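Local structure of hydrazine synthase subunit alpha (Candidatus Kuenenia stuttgartiensis, 5C2V) at residues 687-692 and 765-770; 649-654 and 672-677; 528-533 and 760-765. The protein catalyses, within the hydrazine synthase complex, the condensation of hydroxylamine with ammonia that yields hydrazine, and carries two heme c groups. One frame throughout, in Å; residues are numbered along the deposited sequence.

Interaction 1 (687-692 and 765-770). With CA (calcium ion), chain Z.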
# COMPACT_ATOMS: atom_id res chain seq x y z
N ARG D 687 3.97 -5.86 33.11
CA ARG D 687 3.47 -7.08 32.50
C ARG D 687 2.14 -6.85 31.78
O ARG D 687 1.94 -7.33 30.66
CB ARG D 687 3.30 -8.18 33.55
CG ARG D 687 2.65 -9.45 33.04
CD ARG D 687 3.44 -10.05 31.89
NE ARG D 687 4.78 -10.46 32.30
CZ ARG D 687 5.75 -10.80 31.46
NH1 ARG D 687 5.53 -10.77 30.15
NH2 ARG D 687 6.94 -11.17 31.92
N ALA D 688 1.24 -6.11 32.43
CA ALA D 688 -0.08 -5.85 31.87
C ALA D 688 -0.00 -5.06 30.57
O ALA D 688 -0.72 -5.35 29.62
CB ALA D 688 -0.94 -5.12 32.89
N TYR D 689 0.87 -4.06 30.54
CA TYR D 689 1.04 -3.23 29.35
C TYR D 689 1.61 -4.05 28.20
O TYR D 689 1.14 -3.95 27.06
CB TYR D 689 1.93 -2.03 29.64
CG TYR D 689 1.99 -1.03 28.51
CD1 TYR D 689 2.98 -1.10 27.53
CD2 TYR D 689 1.05 -0.01 28.41
CE1 TYR D 689 3.03 -0.19 26.49
CE2 TYR D 689 1.10 0.91 27.38
CZ TYR D 689 2.09 0.81 26.42
OH TYR D 689 2.13 1.72 25.39
N ASN D 690 2.63 -4.85 28.49
CA ASN D 690 3.23 -5.72 27.49
C ASN D 690 2.23 -6.72 26.94
O ASN D 690 2.23 -7.02 25.75
CB ASN D 690 4.44 -6.46 28.08
CG ASN D 690 5.67 -5.59 28.16
OD1 ASN D 690 6.37 -5.37 27.17
ND2 ASN D 690 5.96 -5.09 29.36
N SER D 691 1.37 -7.22 27.82
CA SER D 691 0.34 -8.17 27.42
C SER D 691 -0.70 -7.52 26.50
O SER D 691 -0.99 -8.03 25.42
CB SER D 691 -0.36 -8.76 28.65
OG SER D 691 0.55 -9.49 29.45
N LEU D 692 -1.24 -6.39 26.94
CA LEU D 692 -2.33 -5.73 26.22
C LEU D 692 -1.91 -5.15 24.88
O LEU D 692 -2.73 -5.02 23.97
CB LEU D 692 -2.94 -4.63 27.10
CG LEU D 692 -3.70 -5.13 28.33
CD1 LEU D 692 -4.04 -3.98 29.27
CD2 LEU D 692 -4.96 -5.88 27.91
N ALA D 765 -3.17 4.70 23.46
CA ALA D 765 -2.75 3.64 24.38
C ALA D 765 -1.29 3.78 24.81
O ALA D 765 -0.52 2.82 24.74
CB ALA D 765 -2.98 2.27 23.76
N GLN D 766 -0.92 4.97 25.26
CA GLN D 766 0.45 5.21 25.72
C GLN D 766 0.69 4.59 27.08
O GLN D 766 -0.19 3.97 27.67
CB GLN D 766 0.74 6.72 25.77
CG GLN D 766 0.73 7.42 24.42
CD GLN D 766 -0.68 7.79 23.98
OE1 GLN D 766 -1.65 7.57 24.70
NE2 GLN D 766 -0.79 8.36 22.78
N TRP D 767 1.91 4.77 27.57
CA TRP D 767 2.33 4.29 28.89
C TRP D 767 2.68 5.50 29.74
O TRP D 767 2.06 5.76 30.77
CB TRP D 767 3.53 3.34 28.76
CG TRP D 767 4.41 3.25 29.98
CD1 TRP D 767 5.52 4.01 30.25
CD2 TRP D 767 4.30 2.31 31.06
NE1 TRP D 767 6.07 3.62 31.45
CE2 TRP D 767 5.35 2.58 31.96
CE3 TRP D 767 3.40 1.28 31.35
CZ2 TRP D 767 5.53 1.85 33.13
CZ3 TRP D 767 3.58 0.56 32.52
CH2 TRP D 767 4.63 0.85 33.40
N ASP D 768 3.68 6.24 29.28
CA ASP D 768 4.08 7.46 29.95
C ASP D 768 3.49 8.63 29.18
O ASP D 768 3.97 8.99 28.10
CB ASP D 768 5.61 7.54 30.00
CG ASP D 768 6.11 8.47 31.08
OD1 ASP D 768 5.53 9.55 31.25
OD2 ASP D 768 7.10 8.11 31.75
N ASN D 769 2.43 9.21 29.72
CA ASN D 769 1.76 10.34 29.09
C ASN D 769 2.16 11.68 29.71
O ASN D 769 1.66 12.73 29.31
CB ASN D 769 0.25 10.17 29.13
CG ASN D 769 -0.34 9.86 27.76
OD1 ASN D 769 0.26 10.17 26.73
ND2 ASN D 769 -1.52 9.25 27.74
N ILE D 770 3.04 11.63 30.70
CA ILE D 770 3.55 12.84 31.33
C ILE D 770 4.92 13.19 30.77
O ILE D 770 5.90 12.52 31.07
CB ILE D 770 3.64 12.68 32.86
CG1 ILE D 770 2.28 12.26 33.44
CG2 ILE D 770 4.12 13.97 33.51
CD1 ILE D 770 2.30 11.99 34.92
CA CA Z . 7.25 11.08 31.62
O HOH W 1 8.84 9.40 32.25
O HOH W 2 7.95 10.99 29.34

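Interaction 2 (649-654 and 672-677)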
# COMPACT_ATOMS: atom_id res chain seq x y z
N ASP D 649 -3.40 5.68 36.17
CA ASP D 649 -4.84 5.52 36.02
C ASP D 649 -5.27 4.07 35.78
O ASP D 649 -6.01 3.50 36.59
CB ASP D 649 -5.34 6.40 34.87
CG ASP D 649 -5.07 7.88 35.11
OD1 ASP D 649 -5.19 8.32 36.27
OD2 ASP D 649 -4.74 8.60 34.14
N ILE D 650 -4.83 3.48 34.67
CA ILE D 650 -5.29 2.16 34.25
C ILE D 650 -4.77 1.00 35.11
O ILE D 650 -5.54 0.14 35.54
CB ILE D 650 -4.88 1.89 32.78
CG1 ILE D 650 -5.37 3.02 31.87
CG2 ILE D 650 -5.42 0.55 32.32
CD1 ILE D 650 -6.86 3.27 31.96
N GLN D 651 -3.46 0.99 35.35
CA GLN D 651 -2.82 -0.11 36.07
C GLN D 651 -3.44 -0.41 37.45
O GLN D 651 -3.62 -1.58 37.78
CB GLN D 651 -1.32 0.16 36.24
CG GLN D 651 -0.57 -0.96 36.95
CD GLN D 651 -0.34 -2.17 36.07
OE1 GLN D 651 0.22 -2.06 34.97
NE2 GLN D 651 -0.77 -3.34 36.54
N PRO D 652 -3.76 0.62 38.26
CA PRO D 652 -4.41 0.28 39.53
C PRO D 652 -5.77 -0.39 39.34
O PRO D 652 -6.13 -1.28 40.12
CB PRO D 652 -4.57 1.64 40.21
CG PRO D 652 -3.49 2.48 39.62
CD PRO D 652 -3.41 2.05 38.20
N ILE D 653 -6.51 0.03 38.32
CA ILE D 653 -7.78 -0.60 37.99
C ILE D 653 -7.56 -2.06 37.63
O ILE D 653 -8.31 -2.94 38.06
CB ILE D 653 -8.49 0.11 36.81
CG1 ILE D 653 -8.67 1.60 37.11
CG2 ILE D 653 -9.83 -0.54 36.52
CD1 ILE D 653 -9.31 2.37 35.97
N LEU D 654 -6.51 -2.32 36.85
CA LEU D 654 -6.17 -3.68 36.47
C LEU D 654 -5.78 -4.53 37.68
O LEU D 654 -6.15 -5.70 37.77
CB LEU D 654 -5.03 -3.68 35.45
CG LEU D 654 -5.36 -3.06 34.09
CD1 LEU D 654 -4.18 -3.19 33.14
CD2 LEU D 654 -6.61 -3.69 33.49
N GLY D 672 1.51 -8.87 38.34
CA GLY D 672 2.87 -8.39 38.46
C GLY D 672 2.98 -6.93 38.88
O GLY D 672 4.07 -6.45 39.19
N GLY D 673 1.86 -6.23 38.89
CA GLY D 673 1.84 -4.83 39.28
C GLY D 673 2.58 -3.94 38.30
O GLY D 673 2.57 -4.18 37.09
N LEU D 674 3.24 -2.91 38.82
CA LEU D 674 3.95 -1.95 38.00
C LEU D 674 5.41 -2.34 37.75
O LEU D 674 6.17 -1.58 37.15
CB LEU D 674 3.90 -0.56 38.63
CG LEU D 674 2.68 0.30 38.28
CD1 LEU D 674 2.66 1.57 39.11
CD2 LEU D 674 2.67 0.62 36.80
N GLU D 675 5.79 -3.52 38.23
CA GLU D 675 7.16 -4.00 38.06
C GLU D 675 7.52 -4.12 36.58
O GLU D 675 6.78 -4.72 35.80
CB GLU D 675 7.36 -5.35 38.76
CG GLU D 675 8.79 -5.85 38.73
CD GLU D 675 9.00 -7.08 39.58
OE1 GLU D 675 8.00 -7.63 40.10
OE2 GLU D 675 10.16 -7.50 39.74
N LEU D 676 8.65 -3.54 36.21
CA LEU D 676 9.08 -3.50 34.82
C LEU D 676 9.50 -4.87 34.31
O LEU D 676 10.10 -5.66 35.05
CB LEU D 676 10.23 -2.50 34.64
CG LEU D 676 9.89 -1.02 34.44
CD1 LEU D 676 9.13 -0.44 35.62
CD2 LEU D 676 11.16 -0.22 34.16
N VAL D 677 9.19 -5.15 33.05
CA VAL D 677 9.56 -6.41 32.42
C VAL D 677 10.63 -6.19 31.36
O VAL D 677 10.43 -5.41 30.43
CB VAL D 677 8.34 -7.11 31.79
CG1 VAL D 677 8.76 -8.38 31.07
CG2 VAL D 677 7.28 -7.40 32.84

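Interaction 3 (528-533 and 760-765). With HEC (heme c), chain B.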
# COMPACT_ATOMS: atom_id res chain seq x y z
N TYR D 528 -6.11 17.75 17.47
CA TYR D 528 -6.98 17.11 16.49
C TYR D 528 -8.27 16.63 17.15
O TYR D 528 -8.45 16.79 18.36
CB TYR D 528 -6.26 15.96 15.79
CG TYR D 528 -5.85 14.81 16.69
CD1 TYR D 528 -6.67 13.70 16.84
CD2 TYR D 528 -4.64 14.84 17.37
CE1 TYR D 528 -6.30 12.65 17.66
CE2 TYR D 528 -4.26 13.79 18.19
CZ TYR D 528 -5.10 12.70 18.33
OH TYR D 528 -4.72 11.66 19.14
N MET D 529 -9.16 16.03 16.36
CA MET D 529 -10.51 15.72 16.84
C MET D 529 -10.94 14.28 16.55
O MET D 529 -10.40 13.63 15.66
CB MET D 529 -11.51 16.69 16.21
CG MET D 529 -11.50 16.68 14.69
SD MET D 529 -11.52 18.34 13.99
CE MET D 529 -9.95 18.97 14.58
N GLN D 530 -11.92 13.81 17.31
CA GLN D 530 -12.50 12.49 17.11
C GLN D 530 -14.02 12.53 17.25
O GLN D 530 -14.54 12.97 18.27
CB GLN D 530 -11.94 11.48 18.11
CG GLN D 530 -10.48 11.11 17.89
CD GLN D 530 -9.99 10.11 18.93
OE1 GLN D 530 -10.45 10.10 20.06
NE2 GLN D 530 -9.05 9.27 18.53
N ILE D 531 -14.74 12.08 16.23
CA ILE D 531 -16.19 11.99 16.31
C ILE D 531 -16.59 10.77 17.15
O ILE D 531 -16.00 9.70 17.03
CB ILE D 531 -16.85 11.93 14.91
CG1 ILE D 531 -16.33 10.73 14.12
CG2 ILE D 531 -16.59 13.21 14.15
CD1 ILE D 531 -16.95 10.60 12.74
N LEU D 532 -17.59 10.94 18.01
CA LEU D 532 -17.93 9.91 18.99
C LEU D 532 -19.37 9.41 18.85
O LEU D 532 -20.27 10.16 18.50
CB LEU D 532 -17.71 10.44 20.40
CG LEU D 532 -16.41 11.19 20.68
CD1 LEU D 532 -16.34 11.64 22.13
CD2 LEU D 532 -15.20 10.32 20.33
N ASP D 533 -19.57 8.12 19.14
CA ASP D 533 -20.91 7.54 19.13
C ASP D 533 -21.59 7.70 20.49
O ASP D 533 -21.07 8.39 21.36
CB ASP D 533 -20.86 6.06 18.72
CG ASP D 533 -19.93 5.23 19.60
OD1 ASP D 533 -19.49 5.72 20.66
OD2 ASP D 533 -19.65 4.07 19.23
N TRP D 760 -8.08 5.82 27.30
CA TRP D 760 -6.68 5.44 27.18
C TRP D 760 -6.37 4.88 25.80
O TRP D 760 -5.39 5.27 25.17
CB TRP D 760 -6.30 4.42 28.26
CG TRP D 760 -4.95 3.79 28.03
CD1 TRP D 760 -3.74 4.43 28.04
CD2 TRP D 760 -4.68 2.41 27.78
NE1 TRP D 760 -2.74 3.52 27.80
CE2 TRP D 760 -3.29 2.28 27.64
CE3 TRP D 760 -5.48 1.27 27.65
CZ2 TRP D 760 -2.68 1.05 27.38
CZ3 TRP D 760 -4.88 0.06 27.40
CH2 TRP D 760 -3.49 -0.04 27.26
N ILE D 761 -7.22 3.97 25.32
CA ILE D 761 -7.02 3.37 24.01
C ILE D 761 -7.21 4.38 22.88
O ILE D 761 -6.41 4.43 21.94
CB ILE D 761 -7.97 2.18 23.79
CG1 ILE D 761 -7.71 1.10 24.84
CG2 ILE D 761 -7.80 1.61 22.40
CD1 ILE D 761 -8.51 -0.17 24.63
N ASP D 762 -8.25 5.20 22.98
CA ASP D 762 -8.52 6.22 21.97
C ASP D 762 -7.41 7.26 21.88
O ASP D 762 -7.19 7.86 20.83
CB ASP D 762 -9.86 6.91 22.26
CG ASP D 762 -11.01 6.30 21.48
OD1 ASP D 762 -10.82 5.22 20.89
OD2 ASP D 762 -12.10 6.90 21.47
N LEU D 763 -6.71 7.48 23.00
CA LEU D 763 -5.60 8.42 23.04
C LEU D 763 -4.34 7.87 22.38
O LEU D 763 -3.35 8.58 22.23
CB LEU D 763 -5.28 8.81 24.49
CG LEU D 763 -6.15 9.88 25.14
CD1 LEU D 763 -5.84 9.97 26.62
CD2 LEU D 763 -5.94 11.23 24.47
N GLY D 764 -4.38 6.60 21.98
CA GLY D 764 -3.21 5.96 21.40
C GLY D 764 -2.56 4.93 22.30
O GLY D 764 -1.52 4.37 21.96
N ALA D 765 -3.17 4.70 23.46
CA ALA D 765 -2.75 3.64 24.38
C ALA D 765 -1.29 3.78 24.81
O ALA D 765 -0.52 2.82 24.74
CB ALA D 765 -2.98 2.27 23.76
FE HEC B . -9.83 16.98 8.87
CHA HEC B . -7.08 15.39 7.51
CHB HEC B . -8.28 20.00 8.43
CHC HEC B . -12.38 18.55 10.59
CHD HEC B . -11.29 13.95 9.52
NA HEC B . -8.02 17.58 8.11
C1A HEC B . -7.03 16.76 7.61
C2A HEC B . -5.92 17.60 7.19
C3A HEC B . -6.25 18.87 7.45
C4A HEC B . -7.58 18.89 8.03
CMA HEC B . -5.37 20.11 7.17
CAA HEC B . -4.60 17.09 6.58
CBA HEC B . -4.64 17.23 5.06
CGA HEC B . -5.66 16.29 4.46
O1A HEC B . -6.49 16.75 3.63
O2A HEC B . -5.64 15.08 4.81
NB HEC B . -10.19 18.92 9.54
C1B HEC B . -9.54 20.01 8.99
C2B HEC B . -10.42 21.15 9.09
C3B HEC B . -11.55 20.76 9.69
C4B HEC B . -11.43 19.34 9.98
CMB HEC B . -10.11 22.58 8.60
CAB HEC B . -12.76 21.67 9.99
CBB HEC B . -12.93 21.82 11.52
NC HEC B . -11.55 16.37 9.83
C1C HEC B . -12.40 17.17 10.56
C2C HEC B . -13.39 16.32 11.20
C3C HEC B . -13.02 15.05 10.99
C4C HEC B . -11.90 15.05 10.07
CMC HEC B . -14.45 16.79 12.22
CAC HEC B . -13.76 13.81 11.54
CBC HEC B . -12.84 13.07 12.54
ND HEC B . -9.27 14.98 8.57
C1D HEC B . -10.06 13.89 8.91
C2D HEC B . -9.40 12.67 8.51
C3D HEC B . -8.08 13.13 7.87
C4D HEC B . -8.09 14.57 7.96
CMD HEC B . -9.92 11.23 8.68
CAD HEC B . -6.97 12.25 7.26
CBD HEC B . -6.34 11.43 8.38
CGD HEC B . -5.27 10.53 7.81
O1D HEC B . -4.78 9.65 8.55
O2D HEC B . -4.91 10.70 6.61

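Interaction 1 (687-692 and 765-770)
The hydroxyl of Tyr-689 is gripped by two groups: its OH donates to the carbonyl O of Ala-765 at 2.9 Å, in the carbonyl plane and with a C=O...O angle of 147°, and it also takes part in a hydrogen bond with the backbone N of Gly-497. Two carbonyls thus lie near the rim of the phenol ring, since the O of Gln-766 comes within 3.3 Å of CE2 of Tyr-689. The ring is aimed at the loop by its first torsion, which sets CG opposite the backbone N (chi1 -172°). Over one face of the ring sits CB of Trp-767, 4.0 Å from the ring centroid in a CH-pi contact. The indole then turns its edge to the same tyrosine, an edge-to-face pair with the planes at 72°, and CE3 of Trp-767 lies 3.9 Å from CG of Tyr-689. In this way the chain leaving the last helix of the cytochrome c domain is fastened to helix 687-692. Just beyond, Asp-768 forms an Asx turn, its OD1 accepting from N of Ile-770 at 3.3 Å. The same OD1 binds the calcium ion at 2.3 Å. The O of Ile-770, two waters, Gly-772 and Asp-774 complete the site, while OD2 of Asp-768 forms a salt bridge with Arg-647.

Interaction 2 (649-654 and 672-677)
Gln-651 meets Leu-674 through its aliphatic part: CG of the glutamine lies 3.6 Å from CD2 and 3.7 Å from CG of the leucine, and the two side chains run past each other in opposite directions. Farther out, the amide comes up to the carbonyl of Gly-673, with NE2 3.5 Å from that O, but the angle is too poor for a hydrogen bond. An anti first torsion (chi1 -178°) carries the glutamine out from helix 646-657, and a bend at the next (chi2 75°) turns the amide across the peptide of Gly-673. What fixes the amide lies outside the pair: NE2 is hydrogen-bonded to OD1 of Asp-655, one turn along the same helix, and OE1 to OG of Ser-686, just ahead of helix 687-692. On the other side, Gly-672 to Glu-675 form a type II' beta turn, whose two glycines have positive phi, backbone angles that suit glycine. Leu-674 also packs on Arg-647 and Pro-777. Both segments belong to the cytochrome c domain, and helix 646-657 leads straight into Cys-658, Cys-661 and His-662, the CXXCH motif that binds the second heme. Both amide atoms have partners outside the turn, and across the contact itself the geometry supports apolar packing of Gln-651 on Leu-674 rather than a hydrogen bond.

Interaction 3 (528-533 and 760-765)
The backbones of strand 528-532 and the end of helix 751-762 stay apart, nearest at Gln-530 and Asp-762 with 8.9 Å between their CA atoms, and the separation is crossed by a side chain. Gln-530 spans it with a chain extended beyond CG (chi2 180°), and its NE2 donates to the backbone O of Asp-762 at 3.3 Å. The donor is tilted 29° from the carbonyl plane, and the N-H...O angle is 153°. The accepting carbonyl lies where the helix closes in a Schellman motif: N of Gly-764 bonds to O of Ile-761 at 3.0 Å and N of Ala-765 to O of Trp-760 at 2.9 Å. OE1 of Gln-530 and OD2 of Asp-762 do not pair directly, at 3.9 Å; NH1 of Arg-463 is hydrogen-bonded to that OE1 and forms a salt bridge with that OD2. The cation probably favours an ionised Asp-762, whose OD1 also accepts from N of Ala-713 and OD2 from N of Ser-538. Met-529 and Ile-531 line the pocket of the pentacoordinated heme of the middle domain, SD of Met-529 lying 3.5 Å from its CHC and CG2 of Ile-531 3.9 Å from its CAC. The strand lies between 461-467 and 538-541 in the antiparallel sheet of the middle domain, and the end of helix 751-762 faces it through Gln-530.

Strand 528-532 comes first along the chain, followed by helix 646-657, the turn at 672-677, helix 687-692 and the end of helix 751-762. Interaction 2 closes before interaction 1 opens and falls between the segments of interaction 3, whereas interactions 1 and 3 alternate and share Ala-765. The centre of interaction 1 is about 9 Å from that of interaction 2 and about 16 Å from that of interaction 3. Trp-767 touches Leu-674, Trp-760 packs on Tyr-689 and Ile-650, and its NE1 probably hydrogen-bonds to O of Gln-766. Interaction 2 lies within the C-terminal heme domain, interaction 3 joins it to the middle domain, and interaction 1 also has partners there.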